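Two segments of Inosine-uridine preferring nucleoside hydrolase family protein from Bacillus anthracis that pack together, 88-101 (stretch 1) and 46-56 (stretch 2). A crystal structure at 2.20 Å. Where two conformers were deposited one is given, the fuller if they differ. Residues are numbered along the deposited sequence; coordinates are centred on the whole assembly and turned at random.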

ATOM      1  N   PRO A  88      -1.843   6.995   9.598  1.00 41.13           N
ATOM      2  CA  PRO A  88      -2.331   7.938  10.611  1.00 41.63           C
ATOM      3  C   PRO A  88      -1.683   7.744  11.993  1.00 42.13           C
ATOM      4  O   PRO A  88      -1.323   8.721  12.655  1.00 42.10           O
ATOM      5  CB  PRO A  88      -3.820   7.655  10.644  1.00 41.37           C
ATOM      6  CG  PRO A  88      -4.116   7.078   9.274  1.00 41.78           C
ATOM      7  CD  PRO A  88      -2.961   6.220   9.008  1.00 40.87           C
ATOM      8  N   ILE A  89      -1.523   6.499  12.412  1.00 41.95           N
ATOM      9  CA  ILE A  89      -0.845   6.207  13.668  1.00 42.90           C
ATOM     10  C   ILE A  89       0.449   7.036  13.816  1.00 42.20           C
ATOM     11  O   ILE A  89       0.750   7.504  14.889  1.00 41.38           O
ATOM     12  CB  ILE A  89      -0.613   4.654  13.874  1.00 43.09           C
ATOM     13  CG1 ILE A  89       0.471   4.360  14.882  1.00 45.74           C
ATOM     14  CG2 ILE A  89      -0.095   3.964  12.641  1.00 46.23           C
ATOM     15  CD1 ILE A  89       0.102   4.704  16.236  1.00 49.21           C
ATOM     16  N   LEU A  90       1.169   7.223  12.711  1.00 41.47           N
ATOM     17  CA  LEU A  90       2.465   7.920  12.692  1.00 40.91           C
ATOM     18  C   LEU A  90       2.393   9.435  12.527  1.00 40.29           C
ATOM     19  O   LEU A  90       3.400  10.113  12.692  1.00 39.40           O
ATOM     20  CB  LEU A  90       3.320   7.358  11.539  1.00 39.67           C
ATOM     21  CG  LEU A  90       3.803   5.933  11.744  1.00 38.92           C
ATOM     22  CD1 LEU A  90       4.838   5.574  10.643  1.00 39.69           C
ATOM     23  CD2 LEU A  90       4.398   5.752  13.139  1.00 41.85           C
ATOM     24  N   ASN A  91       1.214   9.936  12.154  1.00 40.11           N
ATOM     25  CA  ASN A  91       0.970  11.348  11.880  1.00 40.00           C
ATOM     26  C   ASN A  91       0.025  12.002  12.888  1.00 40.16           C
ATOM     27  O   ASN A  91      -0.250  13.198  12.802  1.00 39.27           O
ATOM     28  CB  ASN A  91       0.371  11.512  10.480  1.00 40.09           C
ATOM     29  CG  ASN A  91       1.345  11.139   9.404  1.00 39.66           C
ATOM     30  OD1 ASN A  91       2.288  11.861   9.130  1.00 38.47           O
ATOM     31  ND2 ASN A  91       1.139   9.992   8.798  1.00 41.74           N
ATOM     32  N   GLU A  92      -0.468  11.207  13.832  1.00 40.45           N
ATOM     33  CA  GLU A  92      -1.423  11.668  14.806  1.00 41.03           C
ATOM     34  C   GLU A  92      -0.909  12.854  15.667  1.00 41.24           C
ATOM     35  O   GLU A  92      -1.707  13.719  16.024  1.00 41.03           O
ATOM     36  CB  GLU A  92      -1.884  10.497  15.706  1.00 40.61           C
ATOM     37  CG  GLU A  92      -3.165  10.864  16.475  1.00 40.74           C
ATOM     38  CD  GLU A  92      -3.720   9.779  17.361  1.00 40.49           C
ATOM     39  OE1 GLU A  92      -3.115   8.701  17.474  1.00 38.66           O
ATOM     40  OE2 GLU A  92      -4.788  10.025  17.969  1.00 42.08           O
ATOM     41  N   SER A  93       0.394  12.874  15.983  1.00 41.44           N
ATOM     42  CA  SER A  93       1.033  13.921  16.834  1.00 41.89           C
ATOM     43  C   SER A  93       1.191  15.252  16.145  1.00 42.06           C
ATOM     44  O   SER A  93       1.373  16.278  16.790  1.00 42.25           O
ATOM     45  CB  SER A  93       2.463  13.525  17.236  1.00 42.33           C
ATOM     46  OG  SER A  93       2.505  12.242  17.803  1.00 44.29           O
ATOM     47  N   GLY A  94       1.190  15.234  14.820  1.00 42.78           N
ATOM     48  CA  GLY A  94       1.306  16.470  14.047  1.00 43.26           C
ATOM     49  C   GLY A  94       2.658  17.175  14.143  1.00 44.00           C
ATOM     50  O   GLY A  94       2.764  18.335  13.775  1.00 44.51           O
ATOM     51  N   LYS A  95       3.682  16.479  14.632  1.00 44.33           N
ATOM     52  CA  LYS A  95       5.016  17.024  14.738  1.00 44.72           C
ATOM     53  C   LYS A  95       5.973  15.858  14.654  1.00 44.91           C
ATOM     54  O   LYS A  95       5.567  14.689  14.865  1.00 45.18           O
ATOM     55  CB  LYS A  95       5.195  17.869  16.008  1.00 45.07           C
ATOM     56  CG  LYS A  95       4.525  17.343  17.280  1.00 46.96           C
ATOM     57  N   VAL A  96       7.208  16.164  14.242  1.00 45.27           N
ATOM     58  CA  VAL A  96       8.315  15.206  14.232  1.00 45.16           C
ATOM     59  C   VAL A  96       9.394  15.784  15.128  1.00 45.15           C
ATOM     60  O   VAL A  96       9.955  16.856  14.848  1.00 45.30           O
ATOM     61  CB  VAL A  96       8.849  14.973  12.812  1.00 45.01           C
ATOM     62  CG1 VAL A  96       9.890  13.906  12.816  1.00 45.98           C
ATOM     63  CG2 VAL A  96       7.700  14.586  11.874  1.00 47.16           C
ATOM     64  N   VAL A  97       9.686  15.076  16.216  1.00 45.27           N
ATOM     65  CA  VAL A  97      10.576  15.590  17.241  1.00 44.70           C
ATOM     66  C   VAL A  97      12.004  15.084  17.062  1.00 44.77           C
ATOM     67  O   VAL A  97      12.943  15.843  17.292  1.00 44.75           O
ATOM     68  CB  VAL A  97      10.006  15.244  18.636  1.00 45.23           C
ATOM     69  CG1 VAL A  97      11.023  15.564  19.777  1.00 46.28           C
ATOM     70  CG2 VAL A  97       8.688  15.988  18.843  1.00 44.63           C
ATOM     71  N   THR A  98      12.196  13.823  16.667  1.00 45.43           N
ATOM     72  CA  THR A  98      13.564  13.296  16.616  1.00 45.64           C
ATOM     73  C   THR A  98      14.279  13.937  15.429  1.00 45.75           C
ATOM     74  O   THR A  98      13.700  14.165  14.355  1.00 45.49           O
ATOM     75  CB  THR A  98      13.699  11.723  16.605  1.00 46.75           C
ATOM     76  OG1 THR A  98      14.124  11.244  15.324  1.00 49.04           O
ATOM     77  CG2 THR A  98      12.449  11.017  17.064  1.00 45.25           C
ATOM     78  N   HIS A  99      15.543  14.242  15.647  1.00 45.54           N
ATOM     79  CA  HIS A  99      16.294  15.034  14.733  1.00 45.38           C
ATOM     80  C   HIS A  99      17.034  14.181  13.752  1.00 45.19           C
ATOM     81  O   HIS A  99      17.500  13.097  14.068  1.00 45.62           O
ATOM     82  CB  HIS A  99      17.289  15.887  15.509  1.00 46.00           C
ATOM     83  CG  HIS A  99      16.656  16.959  16.318  1.00 45.93           C
ATOM     84  ND1 HIS A  99      16.913  17.123  17.661  1.00 48.70           N
ATOM     85  CD2 HIS A  99      15.803  17.949  15.972  1.00 47.64           C
ATOM     86  CE1 HIS A  99      16.246  18.174  18.108  1.00 48.43           C
ATOM     87  NE2 HIS A  99      15.561  18.689  17.104  1.00 47.01           N
ATOM     88  N   VAL A 100      17.144  14.707  12.547  1.00 45.32           N
ATOM     89  CA  VAL A 100      18.114  14.259  11.580  1.00 44.99           C
ATOM     90  C   VAL A 100      19.515  14.599  12.112  1.00 44.39           C
ATOM     91  O   VAL A 100      19.788  15.741  12.467  1.00 44.44           O
ATOM     92  CB  VAL A 100      17.856  14.949  10.227  1.00 44.73           C
ATOM     93  CG1 VAL A 100      18.931  14.583   9.199  1.00 44.99           C
ATOM     94  CG2 VAL A 100      16.450  14.533   9.686  1.00 45.86           C
ATOM     95  N   ALA A 101      20.390  13.605  12.165  1.00 44.07           N
ATOM     96  CA  ALA A 101      21.775  13.818  12.589  1.00 44.18           C
ATOM     97  C   ALA A 101      22.478  14.767  11.571  1.00 44.45           C
ATOM     98  O   ALA A 101      22.106  14.806  10.372  1.00 44.72           O
ATOM     99  CB  ALA A 101      22.486  12.489  12.717  1.00 43.47           C
TER
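Stretch 2, residues 46-56: SASRKIIDRFG

Stretch 2 is the end of a helix that begins earlier in the chain and continues through Phe 55, each turn closed by i to i+4 backbone hydrogen bonds, and leaves helical geometry at Gly 56. Stretch 1 passes largely across the helix, first as a short, weakly bonded helical segment, then through a turn into a loop. The two backbones come close at two places, Leu 90 to Lys 50 (CA to CA 5.7 Å) and Thr 98 to Arg 49 (CA to CA 5.5 Å), so the loop returns to nearly the same level of the helix.

At the start of stretch 1, Ile 89 O accepts a hydrogen bond from Arg 54 NH1 (2.7 Å), while Ile 89 CD1 lies over one face of that guanidinium and reaches Phe 55 CZ at 3.6 Å. Leu 90 is the knob of the contact, seated among Ala 47, Lys 50, Ile 51 and Phe 55, with its CD2 3.9 Å from Ile 51 CG1. A water donates to Lys 50 O and, weakly, to Leu 90 O. Asn 91 OD1 takes a hydrogen bond from Lys 50 NZ (2.6 Å), the lysine chain being nearly fully extended beyond CB. Glu 92 OE1 forms a salt bridge with Arg 54 NH1 (2.7 Å), so this one nitrogen serves both a carboxylate and a backbone carbonyl.

A type I turn from Asn 91 to Gly 94, the glycine with positive phi, redirects the chain. Beyond it, Val 96 CG1 covers one face of the Arg 49 guanidinium. Val 97 N donates to Asp 53 OD2 (2.7 Å) almost linearly, tying the loop backbone to the helix. Thr 98 O receives Arg 49 NE at 2.8 Å and NH2 of the same arginine at 3.2 Å, near the guanidinium plane. Thr 98 OG1, buried here, finds no polar partner. Val 100 CG2 covers the opposite face of the guanidinium, leaving its edge to the carbonyl.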

ATOM      1  N   SER A  46      11.568  10.177   7.379  1.00 41.86           N
ATOM      2  CA  SER A  46      10.402  10.637   8.167  1.00 41.86           C
ATOM      3  C   SER A  46       9.805   9.490   8.939  1.00 41.13           C
ATOM      4  O   SER A  46       9.552   9.633  10.117  1.00 41.52           O
ATOM      5  CB  SER A  46       9.249  11.204   7.346  1.00 42.01           C
ATOM      6  OG  SER A  46       9.687  12.054   6.339  1.00 47.71           O
ATOM      7  N   ALA A  47       9.534   8.369   8.262  1.00 40.79           N
ATOM      8  CA  ALA A  47       8.898   7.216   8.919  1.00 40.79           C
ATOM      9  C   ALA A  47       9.679   6.720  10.144  1.00 40.88           C
ATOM     10  O   ALA A  47       9.068   6.448  11.206  1.00 40.20           O
ATOM     11  CB  ALA A  47       8.654   6.053   7.903  1.00 40.92           C
ATOM     12  N   SER A  48      11.003   6.629  10.002  1.00 40.46           N
ATOM     13  CA  SER A  48      11.916   6.283  11.150  1.00 40.88           C
ATOM     14  C   SER A  48      11.805   7.268  12.310  1.00 41.35           C
ATOM     15  O   SER A  48      11.689   6.864  13.462  1.00 41.73           O
ATOM     16  CB  SER A  48      13.389   6.262  10.720  1.00 39.53           C
ATOM     17  OG  SER A  48      13.553   5.412   9.616  1.00 39.09           O
ATOM     18  N   ARG A  49      11.829   8.560  11.996  1.00 41.65           N
ATOM     19  CA  ARG A  49      11.689   9.575  13.027  1.00 41.96           C
ATOM     20  C   ARG A  49      10.358   9.529  13.754  1.00 41.10           C
ATOM     21  O   ARG A  49      10.320   9.664  14.969  1.00 40.56           O
ATOM     22  CB  ARG A  49      11.956  10.965  12.446  1.00 42.17           C
ATOM     23  CG  ARG A  49      13.448  11.142  12.032  1.00 42.33           C
ATOM     24  CD  ARG A  49      13.609  12.270  11.035  1.00 43.65           C
ATOM     25  NE  ARG A  49      13.306  13.542  11.658  1.00 46.15           N
ATOM     26  CZ  ARG A  49      12.944  14.660  11.021  1.00 47.85           C
ATOM     27  NH1 ARG A  49      12.761  14.677   9.712  1.00 49.79           N
ATOM     28  NH2 ARG A  49      12.751  15.781  11.726  1.00 45.81           N
ATOM     29  N   LYS A  50       9.276   9.343  13.004  1.00 41.57           N
ATOM     30  CA  LYS A  50       7.917   9.243  13.581  1.00 41.28           C
ATOM     31  C   LYS A  50       7.741   7.942  14.398  1.00 41.17           C
ATOM     32  O   LYS A  50       6.985   7.880  15.365  1.00 40.21           O
ATOM     33  CB  LYS A  50       6.851   9.288  12.475  1.00 41.40           C
ATOM     34  CG  LYS A  50       6.859  10.552  11.598  1.00 41.85           C
ATOM     35  CD  LYS A  50       5.720  10.558  10.619  1.00 41.27           C
ATOM     36  CE  LYS A  50       5.918  11.629   9.582  1.00 42.75           C
ATOM     37  NZ  LYS A  50       4.849  11.567   8.568  1.00 42.79           N
ATOM     38  N   ILE A  51       8.442   6.899  13.997  1.00 41.97           N
ATOM     39  CA  ILE A  51       8.362   5.624  14.727  1.00 42.76           C
ATOM     40  C   ILE A  51       9.055   5.775  16.078  1.00 42.53           C
ATOM     41  O   ILE A  51       8.550   5.304  17.094  1.00 42.98           O
ATOM     42  CB  ILE A  51       8.934   4.457  13.909  1.00 42.05           C
ATOM     43  CG1 ILE A  51       7.986   4.143  12.768  1.00 42.85           C
ATOM     44  CG2 ILE A  51       9.101   3.205  14.789  1.00 44.26           C
ATOM     45  CD1 ILE A  51       8.550   3.218  11.660  1.00 42.51           C
ATOM     46  N   ILE A  52      10.197   6.454  16.073  1.00 42.39           N
ATOM     47  CA  ILE A  52      10.956   6.697  17.291  1.00 41.79           C
ATOM     48  C   ILE A  52      10.130   7.624  18.188  1.00 42.57           C
ATOM     49  O   ILE A  52       9.974   7.343  19.365  1.00 42.79           O
ATOM     50  CB  ILE A  52      12.328   7.286  16.976  1.00 41.38           C
ATOM     51  CG1 ILE A  52      13.174   6.287  16.200  1.00 38.98           C
ATOM     52  CG2 ILE A  52      13.080   7.664  18.259  1.00 40.47           C
ATOM     53  CD1 ILE A  52      14.384   6.946  15.531  1.00 38.61           C
ATOM     54  N   ASP A  53       9.549   8.689  17.624  1.00 42.36           N
ATOM     55  CA  ASP A  53       8.664   9.548  18.400  1.00 42.26           C
ATOM     56  C   ASP A  53       7.532   8.788  19.089  1.00 41.88           C
ATOM     57  O   ASP A  53       7.337   8.913  20.299  1.00 41.75           O
ATOM     58  CB  ASP A  53       7.984  10.615  17.523  1.00 42.71           C
ATOM     59  CG  ASP A  53       8.907  11.739  17.130  1.00 42.00           C
ATOM     60  OD1 ASP A  53      10.107  11.661  17.389  1.00 41.47           O
ATOM     61  OD2 ASP A  53       8.426  12.710  16.522  1.00 46.07           O
ATOM     62  N   ARG A  54       6.767   8.032  18.316  0.50 41.51           N
ATOM     63  CA  ARG A  54       5.564   7.404  18.851  0.50 41.43           C
ATOM     64  C   ARG A  54       5.890   6.216  19.759  0.50 41.92           C
ATOM     65  O   ARG A  54       5.272   6.053  20.822  0.50 42.11           O
ATOM     66  CB  ARG A  54       4.642   6.954  17.734  0.50 41.05           C
ATOM     67  CG  ARG A  54       3.336   6.342  18.225  0.50 40.10           C
ATOM     68  CD  ARG A  54       2.128   7.219  17.921  0.50 36.73           C
ATOM     69  NE  ARG A  54       0.947   6.791  18.678  0.50 36.42           N
ATOM     70  CZ  ARG A  54      -0.319   7.059  18.341  0.50 36.03           C
ATOM     71  NH1 ARG A  54      -0.594   7.737  17.222  0.50 31.11           N
ATOM     72  NH2 ARG A  54      -1.319   6.619  19.115  0.50 36.02           N
ATOM     73  N   PHE A  55       6.870   5.414  19.357  1.00 41.95           N
ATOM     74  CA  PHE A  55       7.092   4.118  19.968  1.00 42.29           C
ATOM     75  C   PHE A  55       8.458   3.955  20.625  1.00 42.65           C
ATOM     76  O   PHE A  55       8.748   2.897  21.176  1.00 42.00           O
ATOM     77  CB  PHE A  55       6.909   3.033  18.902  1.00 42.04           C
ATOM     78  CG  PHE A  55       5.544   2.986  18.294  1.00 42.31           C
ATOM     79  CD1 PHE A  55       5.386   3.030  16.902  1.00 43.81           C
ATOM     80  CD2 PHE A  55       4.402   2.843  19.085  1.00 42.12           C
ATOM     81  CE1 PHE A  55       4.137   2.969  16.331  1.00 40.27           C
ATOM     82  CE2 PHE A  55       3.140   2.771  18.498  1.00 41.37           C
ATOM     83  CZ  PHE A  55       3.018   2.839  17.120  1.00 40.78           C
ATOM     84  N   GLY A  56       9.283   4.990  20.587  1.00 43.53           N
ATOM     85  CA  GLY A  56      10.639   4.908  21.126  1.00 44.41           C
ATOM     86  C   GLY A  56      10.684   5.339  22.580  1.00 45.58           C
ATOM     87  O   GLY A  56       9.659   5.733  23.125  1.00 46.01           O
TER
HETATM   88  O   HOH W   1       5.045   9.995  15.673  1.00 34.16           O